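DUF1436 domain-containing protein (Neisseria meningitidis, PDB 2GKP) is of unknown function but belongs to the CdiI family, and so probably acts as an immunity protein that neutralises a contact-dependent growth inhibition toxin. Local coordinates at residues 19-24 and 98-102; 49-55 and 155-160; 108-113 and 130-136; 125-130 and 162-167. All coordinates share one frame; numbering follows the deposited sequence. Where two conformers were deposited one is given.

Contact 1: residues 19-24 and 98-102; sequences NERALI and NLGYK
Arg21, in the turn that links strands 11-18 and 23-30 of the antiparallel sheet, lies over the ring of Tyr101, in the segment that follows helix 81-99, forming a cation-pi stack. CB and CG lie near the phenol oxygen, CG 3.4 Å from Tyr101 OH. The chain then runs extended from CG to NE, sliding past the tyrosine in the opposite direction, CD beside the hydroxyl and Leu99 O, NE passing Tyr101 OH and CZ. At the end the guanidinium lies flat on the ring, the planes only 2° apart, Arg21 CZ 3.8 Å from the ring centroid and NH2 near Tyr101 CE1. NH1 lies over the ring centre and, within the guanidinium plane, also donates a nearly straight hydrogen bond of 2.9 Å to Leu99 O, so the head is fixed in rotation. Next along the chain, Ala22 CB packs 3.6 Å from Leu99 CD2, and Ile44 of strand 34-45 touches both residues. Gly100, with positive phi, turns the chain on to Tyr101. The phenol is held at its far end too: Tyr101 OH donates to Glu20 OE2 at 2.7 Å, meeting that oxygen from above the carboxylate plane.

Contact 2: residues 49-55 and 155-160; sequences TDNETLG and IGAGLK
Asn51 lays its side chain over the backbone between Gly156 and Ala157, its ND2 3.6 Å from Ala157 CB, while OD1 turns the other way to the aliphatic end of Lys160, 3.0 Å from CE. Lys160 itself runs extended beyond CG, and this carries its ammonium past Asn51 to the loop before helix 51-63. There NZ donates to Thr49 O at 2.7 Å, almost in line with the carbonyl bond. The methylene part of the same lysine is not idle: CG rests 3.6 Å from Leu54 CD2, a methyl that also meets Leu159 CB and the carbonyl oxygen of Gly156. The segments 51-55 and 155-160 of helices 51-63 and 152-164 cross at 86°, their axes 7.5 Å apart at closest approach. At this close approach the two helices pack through a glycine on each: the CA atoms of Gly55 and Gly156 are 4.1 Å from each other, and Gly156 CA makes a CA-H...O contact of 3.5 Å with Asn51 O. Asp50 is the N-cap of helix 51-63; its OD2 accepts from Thr53 N, the capping bond, and its OD1 from Thr53 OG1. Leu159 CD1 lies 3.9 Å from Leu54 CG, and Leu159 also touches Val58 and Ile125.

Contact 3: residues 108-113 and 130-136; sequences FKNMMS and HVKLEAW. With EDO (1,2-ethanediol), chain C.
A type I turn from Phe108 to Met111 carries the chain out of helix 104-108 alongside the bulged hairpin of strands 122-132 and 135-138, where Val131 and Lys132 both face Ala135 in a classic beta bulge. Met111 O lies between two rings. Trp136 NE1 donates to it at 2.8 Å with the oxygen in the indole plane, whereas the imidazole of His130 turns a face to it, leaving the oxygen 3.1 Å above that ring and off its centre. With CG anti to the backbone nitrogen (chi1 -170°), His130 extends to the turn, its CE1 3.0 Å from Phe108 O. NE2 donates to Leu133 O at 2.8 Å and ND1 meets a water, so both ring nitrogens have partners and the ring's rotation is fixed. One face of Trp136 takes Ser113 CB in a CH-pi contact, 3.5 Å from the five-membered ring centroid; the selenium of Met111, a selenomethionine, lies in one of its two conformers obliquely to the six-membered ring, 3.8 Å from CZ2. Glu134 lays its CG over one face of Phe108, 3.7 Å from the centroid, with its carboxylate nearly parallel to the ring. That carboxylate is held by Tyr88 and Arg104, and Phe108 also packs on Tyr88 and Val92, tying the turn and hairpin to helix 81-99, while Lys17 of strand 11-18 approaches Trp136 in a cation-pi contact.

Contact 4: residues 125-130 and 162-167; sequences ISPSRH and ALSRCR. With EDO (1,2-ethanediol), chain C.
The C-terminal carboxylate of Arg167 is gripped through both oxygens: His130 N donates to Arg167 O at 2.8 Å, and Arg129 NH1 forms a salt bridge of 2.8 Å with OXT. The bend of the Arg129 chain at chi2 (68°) brings its guanidinium back to the carboxylate, with OXT close to the guanidinium plane. The backbone nitrogen of the same residue, Arg167 N, donates to Ser128 O at 3.0 Å, in the carbonyl plane. Cys166 SG meets the backbone instead, accepting a weak bond from Ser128 N while touching Pro127 CB at 3.8 Å. Arg167 NH1 folds back to donate to both Ser164 O and Cys166 O. Further along, Pro127 CB sits 3.4 Å from Ala162 O, and Ile125 CG2 meets Ala162 CB at 3.6 Å. On the strand's other flank an ethanediol, probably from the crystallisation liquor, donates to Pro127 O. Here the last helix, 152-164, packs on an antiparallel sheet and its tail runs in extended form beside strand 122-132, bound by strand-like backbone hydrogen bonds.

How the contacts relate
Contacts 3 and 4 are the nearest pair, their centres 11 Å apart: they share His130, Ser113 O probably accepts a hydrogen bond from Ser128 OG at 2.6 Å, and one ethanediol touches both. Contact 1 joins contact 3 through a probable hydrogen bond between Asn110 ND2 and Glu20 OE1, so segments 19-24 and 108-113 touch directly. Contact 2 lies about 21 Å from contact 3 between centres, yet shares helix 152-164 with contact 4, where Leu159 packs on Ile125. A bound sodium ion lies about 5 Å from the Ser113 side chain. The general lesson is that segments far apart in sequence, including the C-terminus, meet around one antiparallel sheet, while contact 2 joins two helices.

Contact 1: residues 19-24 and 98-102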
loop_
_atom_site.group_PDB
_atom_site.type_symbol
_atom_site.label_atom_id
_atom_site.label_comp_id
_atom_site.label_asym_id
_atom_site.label_seq_id
_atom_site.Cartn_x
_atom_site.Cartn_y
_atom_site.Cartn_z
ATOM N N ASN A 19 -8.242 -8.726 2.129
ATOM C CA ASN A 19 -9.605 -9.239 1.972
ATOM C C ASN A 19 -9.695 -10.607 2.621
ATOM O O ASN A 19 -8.818 -10.961 3.426
ATOM C CB ASN A 19 -10.085 -9.162 0.492
ATOM C CG ASN A 19 -9.363 -10.124 -0.456
ATOM O OD1 ASN A 19 -9.564 -10.073 -1.709
ATOM N ND2 ASN A 19 -8.571 -11.025 0.108
ATOM N N GLU A 20 -10.746 -11.365 2.316
ATOM C CA GLU A 20 -10.880 -12.631 3.018
ATOM C C GLU A 20 -9.892 -13.698 2.551
ATOM O O GLU A 20 -9.860 -14.797 3.131
ATOM C CB GLU A 20 -12.327 -13.176 2.942
ATOM C CG GLU A 20 -12.755 -13.784 1.585
ATOM C CD GLU A 20 -13.006 -12.777 0.481
ATOM O OE1 GLU A 20 -13.024 -11.541 0.752
ATOM O OE2 GLU A 20 -13.219 -13.259 -0.660
ATOM N N ARG A 21 -9.097 -13.410 1.510
ATOM C CA ARG A 21 -8.110 -14.410 1.044
ATOM C C ARG A 21 -6.658 -14.030 1.265
ATOM O O ARG A 21 -5.819 -14.908 1.255
ATOM C CB ARG A 21 -8.326 -14.767 -0.397
ATOM C CG ARG A 21 -9.641 -15.512 -0.624
ATOM C CD ARG A 21 -9.768 -16.036 -2.058
ATOM N NE ARG A 21 -11.169 -16.463 -2.231
ATOM C CZ ARG A 21 -11.789 -16.677 -3.392
ATOM N NH1 ARG A 21 -11.113 -16.640 -4.533
ATOM N NH2 ARG A 21 -13.097 -16.934 -3.368
ATOM N N ALA A 22 -6.345 -12.734 1.413
ATOM C CA ALA A 22 -4.950 -12.349 1.430
ATOM C C ALA A 22 -4.724 -10.982 1.989
ATOM O O ALA A 22 -5.620 -10.116 1.964
ATOM C CB ALA A 22 -4.391 -12.372 -0.000
ATOM N N LEU A 23 -3.488 -10.784 2.437
ATOM C CA LEU A 23 -2.880 -9.445 2.584
ATOM C C LEU A 23 -2.085 -9.125 1.311
ATOM O O LEU A 23 -1.502 -10.036 0.730
ATOM C CB LEU A 23 -1.930 -9.398 3.790
ATOM C CG LEU A 23 -2.421 -10.064 5.073
ATOM C CD1 LEU A 23 -1.344 -9.968 6.152
ATOM C CD2 LEU A 23 -3.709 -9.393 5.549
ATOM N N ILE A 24 -2.112 -7.864 0.863
ATOM C CA ILE A 24 -1.512 -7.479 -0.409
ATOM C C ILE A 24 -0.735 -6.197 -0.132
ATOM O O ILE A 24 -1.313 -5.146 0.130
ATOM C CB ILE A 24 -2.596 -7.272 -1.494
ATOM C CG1 ILE A 24 -3.546 -8.488 -1.568
ATOM C CG2 ILE A 24 -1.900 -7.000 -2.831
ATOM C CD1 ILE A 24 -4.964 -8.147 -1.846
ATOM N N ASN A 98 -4.178 -14.598 -9.189
ATOM C CA ASN A 98 -3.369 -15.028 -8.068
ATOM C C ASN A 98 -4.147 -15.422 -6.825
ATOM O O ASN A 98 -3.573 -16.081 -5.945
ATOM C CB ASN A 98 -2.322 -13.969 -7.707
ATOM C CG ASN A 98 -1.185 -13.929 -8.708
ATOM O OD1 ASN A 98 -0.638 -12.867 -9.009
ATOM N ND2 ASN A 98 -0.812 -15.083 -9.214
ATOM N N LEU A 99 -5.432 -15.057 -6.765
ATOM C CA LEU A 99 -6.206 -15.333 -5.562
ATOM C C LEU A 99 -7.440 -16.180 -5.830
ATOM O O LEU A 99 -8.203 -16.426 -4.895
ATOM C CB LEU A 99 -6.591 -14.031 -4.820
ATOM C CG LEU A 99 -5.388 -13.274 -4.235
ATOM C CD1 LEU A 99 -5.911 -11.982 -3.635
ATOM C CD2 LEU A 99 -4.721 -14.105 -3.173
ATOM N N GLY A 100 -7.625 -16.661 -7.049
ATOM C CA GLY A 100 -8.723 -17.604 -7.321
ATOM C C GLY A 100 -10.085 -16.966 -7.605
ATOM O O GLY A 100 -11.120 -17.609 -7.435
ATOM N N TYR A 101 -10.108 -15.688 -7.979
ATOM C CA TYR A 101 -11.376 -14.991 -8.257
ATOM C C TYR A 101 -11.665 -14.954 -9.735
ATOM O O TYR A 101 -10.767 -14.859 -10.584
ATOM C CB TYR A 101 -11.335 -13.541 -7.761
ATOM C CG TYR A 101 -11.268 -13.379 -6.265
ATOM C CD1 TYR A 101 -12.390 -13.560 -5.460
ATOM C CD2 TYR A 101 -10.079 -13.021 -5.646
ATOM C CE1 TYR A 101 -12.333 -13.398 -4.098
ATOM C CE2 TYR A 101 -10.010 -12.890 -4.277
ATOM C CZ TYR A 101 -11.131 -13.042 -3.503
ATOM O OH TYR A 101 -11.048 -12.864 -2.142
ATOM N N LYS A 102 -12.952 -15.092 -10.041
ATOM C CA LYS A 102 -13.451 -15.022 -11.397
ATOM C C LYS A 102 -14.118 -13.699 -11.720
ATOM O O LYS A 102 -14.359 -13.414 -12.897
ATOM C CB LYS A 102 -14.453 -16.186 -11.655
ATOM C CG LYS A 102 -13.783 -17.528 -11.373
ATOM C CD LYS A 102 -12.660 -17.870 -12.340
ATOM C CE LYS A 102 -11.846 -19.100 -11.898
ATOM N NZ LYS A 102 -11.219 -19.037 -10.533
#

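Contact 2: residues 49-55 and 155-160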
loop_
_atom_site.group_PDB
_atom_site.type_symbol
_atom_site.label_atom_id
_atom_site.label_comp_id
_atom_site.label_asym_id
_atom_site.label_seq_id
_atom_site.Cartn_x
_atom_site.Cartn_y
_atom_site.Cartn_z
ATOM N N THR A 49 -0.075 -13.913 8.857
ATOM C CA THR A 49 1.363 -13.716 8.764
ATOM C C THR A 49 1.867 -13.130 10.062
ATOM O O THR A 49 1.209 -12.277 10.640
ATOM C CB THR A 49 1.668 -12.733 7.649
ATOM O OG1 THR A 49 1.264 -13.310 6.432
ATOM C CG2 THR A 49 3.163 -12.493 7.540
ATOM N N ASP A 50 3.042 -13.577 10.498
ATOM C CA ASP A 50 3.559 -13.052 11.730
ATOM C C ASP A 50 3.932 -11.581 11.604
ATOM O O ASP A 50 4.193 -11.084 10.497
ATOM C CB ASP A 50 4.740 -13.887 12.207
ATOM C CG ASP A 50 5.947 -13.659 11.402
ATOM O OD1 ASP A 50 6.140 -14.326 10.363
ATOM O OD2 ASP A 50 6.743 -12.810 11.853
ATOM N N ASN A 51 3.900 -10.884 12.726
ATOM C CA ASN A 51 4.182 -9.443 12.711
ATOM C C ASN A 51 5.562 -9.113 12.119
ATOM O O ASN A 51 5.693 -8.146 11.376
ATOM C CB ASN A 51 4.034 -8.877 14.101
ATOM C CG ASN A 51 2.577 -8.800 14.528
ATOM O OD1 ASN A 51 1.697 -8.964 13.697
ATOM N ND2 ASN A 51 2.323 -8.542 15.795
ATOM N N GLU A 52 6.585 -9.909 12.428
ATOM C CA GLU A 52 7.906 -9.608 11.885
ATOM C C GLU A 52 7.936 -9.680 10.340
ATOM O O GLU A 52 8.546 -8.792 9.691
ATOM C CB GLU A 52 8.968 -10.480 12.583
ATOM C CG GLU A 52 10.408 -9.984 12.464
ATOM C CD GLU A 52 11.032 -10.405 11.151
ATOM O OE1 GLU A 52 10.503 -11.361 10.560
ATOM O OE2 GLU A 52 12.043 -9.807 10.706
ATOM N N THR A 53 7.232 -10.644 9.735
ATOM C CA THR A 53 7.204 -10.771 8.284
ATOM C C THR A 53 6.388 -9.606 7.701
ATOM O O THR A 53 6.758 -9.037 6.669
ATOM C CB THR A 53 6.595 -12.150 7.832
ATOM O OG1 THR A 53 7.389 -13.208 8.387
ATOM C CG2 THR A 53 6.604 -12.294 6.315
ATOM N N LEU A 54 5.285 -9.262 8.342
ATOM C CA LEU A 54 4.446 -8.182 7.843
ATOM C C LEU A 54 5.212 -6.841 7.931
ATOM O O LEU A 54 5.262 -6.074 6.945
ATOM C CB LEU A 54 3.149 -8.108 8.648
ATOM C CG LEU A 54 2.146 -6.989 8.289
ATOM C CD1 LEU A 54 1.842 -7.026 6.760
ATOM C CD2 LEU A 54 0.893 -7.001 9.151
ATOM N N GLY A 55 5.847 -6.574 9.070
ATOM C CA GLY A 55 6.672 -5.345 9.189
ATOM C C GLY A 55 7.808 -5.271 8.162
ATOM O O GLY A 55 8.014 -4.239 7.465
ATOM N N ILE A 155 6.258 -2.764 14.002
ATOM C CA ILE A 155 5.605 -2.203 12.831
ATOM C C ILE A 155 4.468 -3.118 12.360
ATOM O O ILE A 155 3.360 -2.632 12.072
ATOM C CB ILE A 155 6.650 -1.850 11.766
ATOM C CG1 ILE A 155 7.554 -0.736 12.321
ATOM C CG2 ILE A 155 5.967 -1.375 10.487
ATOM C CD1 ILE A 155 8.799 -0.507 11.514
ATOM N N GLY A 156 4.701 -4.429 12.321
ATOM C CA GLY A 156 3.650 -5.385 11.946
ATOM C C GLY A 156 2.446 -5.299 12.859
ATOM O O GLY A 156 1.290 -5.320 12.372
ATOM N N ALA A 157 2.683 -5.168 14.170
ATOM C CA ALA A 157 1.588 -4.994 15.119
ATOM C C ALA A 157 0.771 -3.736 14.813
ATOM O O ALA A 157 -0.487 -3.734 14.896
ATOM C CB ALA A 157 2.072 -5.034 16.610
ATOM N N GLY A 158 1.459 -2.646 14.494
ATOM C CA GLY A 158 0.754 -1.407 14.230
ATOM C C GLY A 158 0.012 -1.489 12.905
ATOM O O GLY A 158 -1.064 -0.921 12.759
ATOM N N LEU A 159 0.539 -2.241 11.952
ATOM C CA LEU A 159 -0.192 -2.445 10.688
ATOM C C LEU A 159 -1.496 -3.191 10.904
ATOM O O LEU A 159 -2.544 -2.819 10.337
ATOM C CB LEU A 159 0.668 -3.195 9.666
ATOM C CG LEU A 159 1.865 -2.345 9.214
ATOM C CD1 LEU A 159 3.015 -3.220 8.737
ATOM C CD2 LEU A 159 1.403 -1.419 8.115
ATOM N N LYS A 160 -1.431 -4.261 11.705
ATOM C CA LYS A 160 -2.622 -5.059 11.982
ATOM C C LYS A 160 -3.642 -4.231 12.766
ATOM O O LYS A 160 -4.861 -4.348 12.545
ATOM C CB LYS A 160 -2.217 -6.329 12.751
ATOM C CG LYS A 160 -1.515 -7.298 11.839
ATOM C CD LYS A 160 -1.364 -8.673 12.483
ATOM C CE LYS A 160 -0.415 -9.573 11.704
ATOM N NZ LYS A 160 -0.214 -10.903 12.418
#

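Contact 3: residues 108-113 and 130-136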
loop_
_atom_site.group_PDB
_atom_site.type_symbol
_atom_site.label_atom_id
_atom_site.label_comp_id
_atom_site.label_asym_id
_atom_site.label_seq_id
_atom_site.Cartn_x
_atom_site.Cartn_y
_atom_site.Cartn_z
ATOM N N PHE A 108 -12.955 -7.519 -4.768
ATOM C CA PHE A 108 -12.976 -6.289 -4.033
ATOM C C PHE A 108 -13.963 -6.249 -2.881
ATOM O O PHE A 108 -13.835 -5.379 -2.025
ATOM C CB PHE A 108 -13.233 -5.099 -4.962
ATOM C CG PHE A 108 -12.065 -4.750 -5.850
ATOM C CD1 PHE A 108 -10.924 -4.167 -5.306
ATOM C CD2 PHE A 108 -12.096 -5.026 -7.212
ATOM C CE1 PHE A 108 -9.844 -3.828 -6.130
ATOM C CE2 PHE A 108 -11.052 -4.707 -8.008
ATOM C CZ PHE A 108 -9.933 -4.099 -7.497
ATOM N N LYS A 109 -14.948 -7.156 -2.879
ATOM C CA LYS A 109 -16.080 -7.034 -1.950
ATOM C C LYS A 109 -15.695 -6.680 -0.515
ATOM O O LYS A 109 -16.288 -5.756 0.076
ATOM C CB LYS A 109 -16.983 -8.288 -1.962
ATOM C CG LYS A 109 -18.284 -8.065 -1.214
ATOM C CD LYS A 109 -19.137 -9.319 -1.045
ATOM C CE LYS A 109 -20.267 -9.023 -0.074
ATOM N NZ LYS A 109 -19.783 -9.107 1.321
ATOM N N ASN A 110 -14.717 -7.398 0.030
ATOM C CA ASN A 110 -14.358 -7.236 1.441
ATOM C C ASN A 110 -12.979 -6.631 1.620
ATOM O O ASN A 110 -12.344 -6.803 2.689
ATOM C CB ASN A 110 -14.416 -8.580 2.152
ATOM C CG ASN A 110 -15.785 -9.229 2.023
ATOM O OD1 ASN A 110 -16.794 -8.620 2.365
ATOM N ND2 ASN A 110 -15.827 -10.470 1.548
HETATM N N MSE A 111 -12.498 -5.959 0.565
HETATM C CA MSE A 111 -11.123 -5.459 0.579
HETATM C C MSE A 111 -11.025 -4.159 1.383
HETATM O O MSE A 111 -11.651 -3.162 1.060
HETATM C CB MSE A 111 -10.561 -5.299 -0.828
HETATM C CG MSE A 111 -9.092 -4.947 -0.840
HETATM SE SE MSE A 111 -8.399 -4.774 -2.638
HETATM C CE MSE A 111 -8.343 -6.643 -3.158
HETATM N N MSE A 112 -10.222 -4.221 2.444
HETATM C CA MSE A 112 -9.871 -3.045 3.230
HETATM C C MSE A 112 -8.517 -2.506 2.782
HETATM O O MSE A 112 -7.726 -3.235 2.157
HETATM C CB MSE A 112 -9.835 -3.429 4.722
HETATM C CG MSE A 112 -11.122 -4.124 5.195
HETATM SE SE MSE A 112 -12.630 -2.853 5.158
HETATM C CE MSE A 112 -13.746 -3.506 6.539
ATOM N N SER A 113 -8.233 -1.249 3.131
ATOM C CA SER A 113 -6.992 -0.618 2.665
ATOM C C SER A 113 -6.367 0.305 3.716
ATOM O O SER A 113 -7.047 1.158 4.270
ATOM C CB SER A 113 -7.306 0.245 1.439
ATOM O OG SER A 113 -6.080 0.666 0.838
ATOM N N HIS A 130 -13.979 1.715 3.093
ATOM C CA HIS A 130 -14.220 1.141 1.772
ATOM C C HIS A 130 -15.531 1.716 1.242
ATOM O O HIS A 130 -16.597 1.083 1.262
ATOM C CB HIS A 130 -14.280 -0.373 1.899
ATOM C CG HIS A 130 -14.284 -1.071 0.586
ATOM N ND1 HIS A 130 -14.560 -2.414 0.482
ATOM C CD2 HIS A 130 -13.991 -0.644 -0.669
ATOM C CE1 HIS A 130 -14.470 -2.776 -0.789
ATOM N NE2 HIS A 130 -14.132 -1.719 -1.507
ATOM N N VAL A 131 -15.438 2.940 0.742
ATOM C CA VAL A 131 -16.590 3.738 0.393
ATOM C C VAL A 131 -17.244 3.318 -0.917
ATOM O O VAL A 131 -18.459 3.432 -1.084
ATOM C CB VAL A 131 -16.206 5.250 0.360
ATOM C CG1 VAL A 131 -15.062 5.518 -0.624
ATOM C CG2 VAL A 131 -17.382 6.130 -0.026
ATOM N N LYS A 132 -16.441 2.867 -1.881
ATOM C CA LYS A 132 -16.979 2.426 -3.142
ATOM C C LYS A 132 -16.367 1.083 -3.457
ATOM O O LYS A 132 -15.378 0.723 -2.840
ATOM C CB LYS A 132 -16.634 3.431 -4.238
ATOM C CG LYS A 132 -17.447 4.715 -4.166
ATOM C CD LYS A 132 -17.304 5.651 -5.346
ATOM C CE LYS A 132 -18.169 6.890 -5.057
ATOM N NZ LYS A 132 -17.921 7.889 -6.191
ATOM N N LEU A 133 -16.903 0.388 -4.461
ATOM C CA LEU A 133 -16.457 -0.953 -4.755
ATOM C C LEU A 133 -14.921 -1.024 -4.845
ATOM O O LEU A 133 -14.273 -1.893 -4.255
ATOM C CB LEU A 133 -17.178 -1.509 -6.029
ATOM C CG LEU A 133 -18.754 -1.477 -6.025
ATOM C CD1 LEU A 133 -19.485 -1.636 -7.394
ATOM C CD2 LEU A 133 -19.376 -2.424 -4.959
ATOM N N GLU A 134 -14.326 -0.083 -5.577
ATOM C CA GLU A 134 -12.873 -0.069 -5.818
ATOM C C GLU A 134 -12.211 1.219 -5.325
ATOM O O GLU A 134 -11.254 1.726 -5.946
ATOM C CB GLU A 134 -12.557 -0.316 -7.300
ATOM C CG GLU A 134 -13.196 -1.645 -7.766
ATOM C CD GLU A 134 -12.923 -2.023 -9.212
ATOM O OE1 GLU A 134 -11.985 -1.509 -9.843
ATOM O OE2 GLU A 134 -13.694 -2.857 -9.744
ATOM N N ALA A 135 -12.696 1.782 -4.235
ATOM C CA ALA A 135 -12.090 3.002 -3.692
ATOM C C ALA A 135 -12.220 3.110 -2.190
ATOM O O ALA A 135 -13.147 2.583 -1.614
ATOM C CB ALA A 135 -12.663 4.215 -4.370
ATOM N N TRP A 136 -11.254 3.795 -1.582
ATOM C CA TRP A 136 -11.141 3.898 -0.137
ATOM C C TRP A 136 -10.855 5.333 0.216
ATOM O O TRP A 136 -10.000 5.958 -0.445
ATOM C CB TRP A 136 -9.957 3.022 0.338
ATOM C CG TRP A 136 -10.176 1.570 0.008
ATOM C CD1 TRP A 136 -10.792 0.644 0.834
ATOM C CD2 TRP A 136 -9.867 0.885 -1.209
ATOM N NE1 TRP A 136 -10.829 -0.572 0.216
ATOM C CE2 TRP A 136 -10.296 -0.462 -1.045
ATOM C CE3 TRP A 136 -9.243 1.268 -2.406
ATOM C CZ2 TRP A 136 -10.160 -1.425 -2.050
ATOM C CZ3 TRP A 136 -9.097 0.314 -3.416
ATOM C CH2 TRP A 136 -9.572 -1.020 -3.230
HETATM C C1 EDO C . -5.941 4.377 3.751
HETATM O O1 EDO C . -6.033 5.739 4.207
HETATM C C2 EDO C . -6.540 4.287 2.343
HETATM O O2 EDO C . -5.953 3.298 1.489
HETATM O O HOH W 1 -14.641 -4.058 2.617
#

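Contact 4: residues 125-130 and 162-167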
loop_
_atom_site.group_PDB
_atom_site.type_symbol
_atom_site.label_atom_id
_atom_site.label_comp_id
_atom_site.label_asym_id
_atom_site.label_seq_id
_atom_site.Cartn_x
_atom_site.Cartn_y
_atom_site.Cartn_z
ATOM N N ILE A 125 0.463 5.408 9.660
ATOM C CA ILE A 125 -0.228 4.219 9.140
ATOM C C ILE A 125 -1.727 4.498 9.253
ATOM O O ILE A 125 -2.252 4.598 10.353
ATOM C CB ILE A 125 0.181 2.937 9.900
ATOM C CG1 ILE A 125 1.728 2.776 9.958
ATOM C CG2 ILE A 125 -0.478 1.724 9.299
ATOM C CD1 ILE A 125 2.227 1.659 10.951
ATOM N N SER A 126 -2.388 4.659 8.113
ATOM C CA SER A 126 -3.742 5.228 8.093
ATOM C C SER A 126 -4.766 4.228 7.601
ATOM O O SER A 126 -4.637 3.704 6.493
ATOM C CB SER A 126 -3.803 6.414 7.142
ATOM O OG SER A 126 -2.946 7.474 7.561
ATOM N N PRO A 127 -5.803 3.992 8.405
ATOM C CA PRO A 127 -6.909 3.127 7.988
ATOM C C PRO A 127 -7.819 3.884 7.017
ATOM O O PRO A 127 -7.572 5.055 6.712
ATOM C CB PRO A 127 -7.623 2.839 9.312
ATOM C CG PRO A 127 -7.383 4.107 10.097
ATOM C CD PRO A 127 -5.996 4.539 9.759
ATOM N N SER A 128 -8.883 3.256 6.561
ATOM C CA SER A 128 -9.776 3.898 5.581
ATOM C C SER A 128 -11.142 3.294 5.674
ATOM O O SER A 128 -11.341 2.274 6.335
ATOM C CB SER A 128 -9.257 3.711 4.155
ATOM O OG SER A 128 -9.348 2.353 3.766
ATOM N N ARG A 129 -12.076 3.951 4.991
ATOM C CA ARG A 129 -13.417 3.416 4.726
ATOM C C ARG A 129 -13.501 2.937 3.268
ATOM O O ARG A 129 -13.167 3.676 2.316
ATOM C CB ARG A 129 -14.493 4.520 4.970
ATOM C CG ARG A 129 -15.866 4.231 4.335
ATOM C CD ARG A 129 -16.630 3.053 4.962
ATOM N NE ARG A 129 -17.875 2.941 4.230
ATOM C CZ ARG A 129 -18.526 1.805 3.976
ATOM N NH1 ARG A 129 -18.103 0.653 4.442
ATOM N NH2 ARG A 129 -19.613 1.837 3.224
ATOM N N HIS A 130 -13.979 1.715 3.093
ATOM C CA HIS A 130 -14.220 1.141 1.772
ATOM C C HIS A 130 -15.531 1.716 1.242
ATOM O O HIS A 130 -16.597 1.083 1.262
ATOM C CB HIS A 130 -14.280 -0.373 1.899
ATOM C CG HIS A 130 -14.284 -1.071 0.586
ATOM N ND1 HIS A 130 -14.560 -2.414 0.482
ATOM C CD2 HIS A 130 -13.991 -0.644 -0.669
ATOM C CE1 HIS A 130 -14.470 -2.776 -0.789
ATOM N NE2 HIS A 130 -14.132 -1.719 -1.507
ATOM N N ALA A 162 -3.982 -0.944 12.544
ATOM C CA ALA A 162 -4.628 -0.035 11.624
ATOM C C ALA A 162 -5.660 -0.769 10.764
ATOM O O ALA A 162 -6.734 -0.224 10.501
ATOM C CB ALA A 162 -3.598 0.670 10.740
ATOM N N LEU A 163 -5.336 -1.978 10.292
ATOM C CA LEU A 163 -6.316 -2.757 9.526
ATOM C C LEU A 163 -7.598 -2.978 10.356
ATOM O O LEU A 163 -8.729 -2.881 9.833
ATOM C CB LEU A 163 -5.681 -4.072 9.067
ATOM C CG LEU A 163 -6.663 -5.048 8.462
ATOM C CD1 LEU A 163 -7.114 -4.449 7.194
ATOM C CD2 LEU A 163 -5.953 -6.371 8.179
ATOM N N SER A 164 -7.439 -3.274 11.657
ATOM C CA SER A 164 -8.613 -3.474 12.519
ATOM C C SER A 164 -9.517 -2.250 12.630
ATOM O O SER A 164 -10.703 -2.348 12.963
ATOM C CB SER A 164 -8.183 -3.973 13.921
ATOM O OG SER A 164 -7.717 -2.901 14.706
ATOM N N ARG A 165 -8.957 -1.083 12.336
ATOM C CA ARG A 165 -9.691 0.172 12.357
ATOM C C ARG A 165 -10.370 0.513 11.012
ATOM O O ARG A 165 -11.170 1.461 10.945
ATOM C CB ARG A 165 -8.763 1.324 12.788
ATOM C CG ARG A 165 -8.328 1.176 14.253
ATOM C CD ARG A 165 -7.346 2.283 14.625
ATOM N NE ARG A 165 -6.885 2.158 15.997
ATOM C CZ ARG A 165 -5.932 2.926 16.517
ATOM N NH1 ARG A 165 -5.315 3.841 15.758
ATOM N NH2 ARG A 165 -5.565 2.732 17.767
ATOM N N CYS A 166 -10.101 -0.259 9.963
ATOM C CA CYS A 166 -10.734 0.005 8.685
ATOM C C CYS A 166 -12.201 -0.352 8.734
ATOM O O CYS A 166 -12.614 -1.192 9.524
ATOM C CB CYS A 166 -10.048 -0.827 7.593
ATOM S SG CYS A 166 -8.394 -0.208 7.143
ATOM N N ARG A 167 -13.006 0.300 7.906
ATOM C CA ARG A 167 -14.452 0.100 7.887
ATOM C C ARG A 167 -14.937 0.059 6.471
ATOM O O ARG A 167 -14.162 0.339 5.539
ATOM C CB ARG A 167 -15.132 1.236 8.626
ATOM C CG ARG A 167 -14.880 1.238 10.137
ATOM C CD ARG A 167 -15.442 -0.021 10.828
ATOM N NE ARG A 167 -15.275 0.015 12.287
ATOM C CZ ARG A 167 -14.221 -0.487 12.942
ATOM N NH1 ARG A 167 -13.217 -1.059 12.280
ATOM N NH2 ARG A 167 -14.167 -0.394 14.276
ATOM O OXT ARG A 167 -16.119 -0.265 6.255
HETATM C C1 EDO C . -5.941 4.377 3.751
HETATM O O1 EDO C . -6.033 5.739 4.207
HETATM C C2 EDO C . -6.540 4.287 2.343
HETATM O O2 EDO C . -5.953 3.298 1.489
#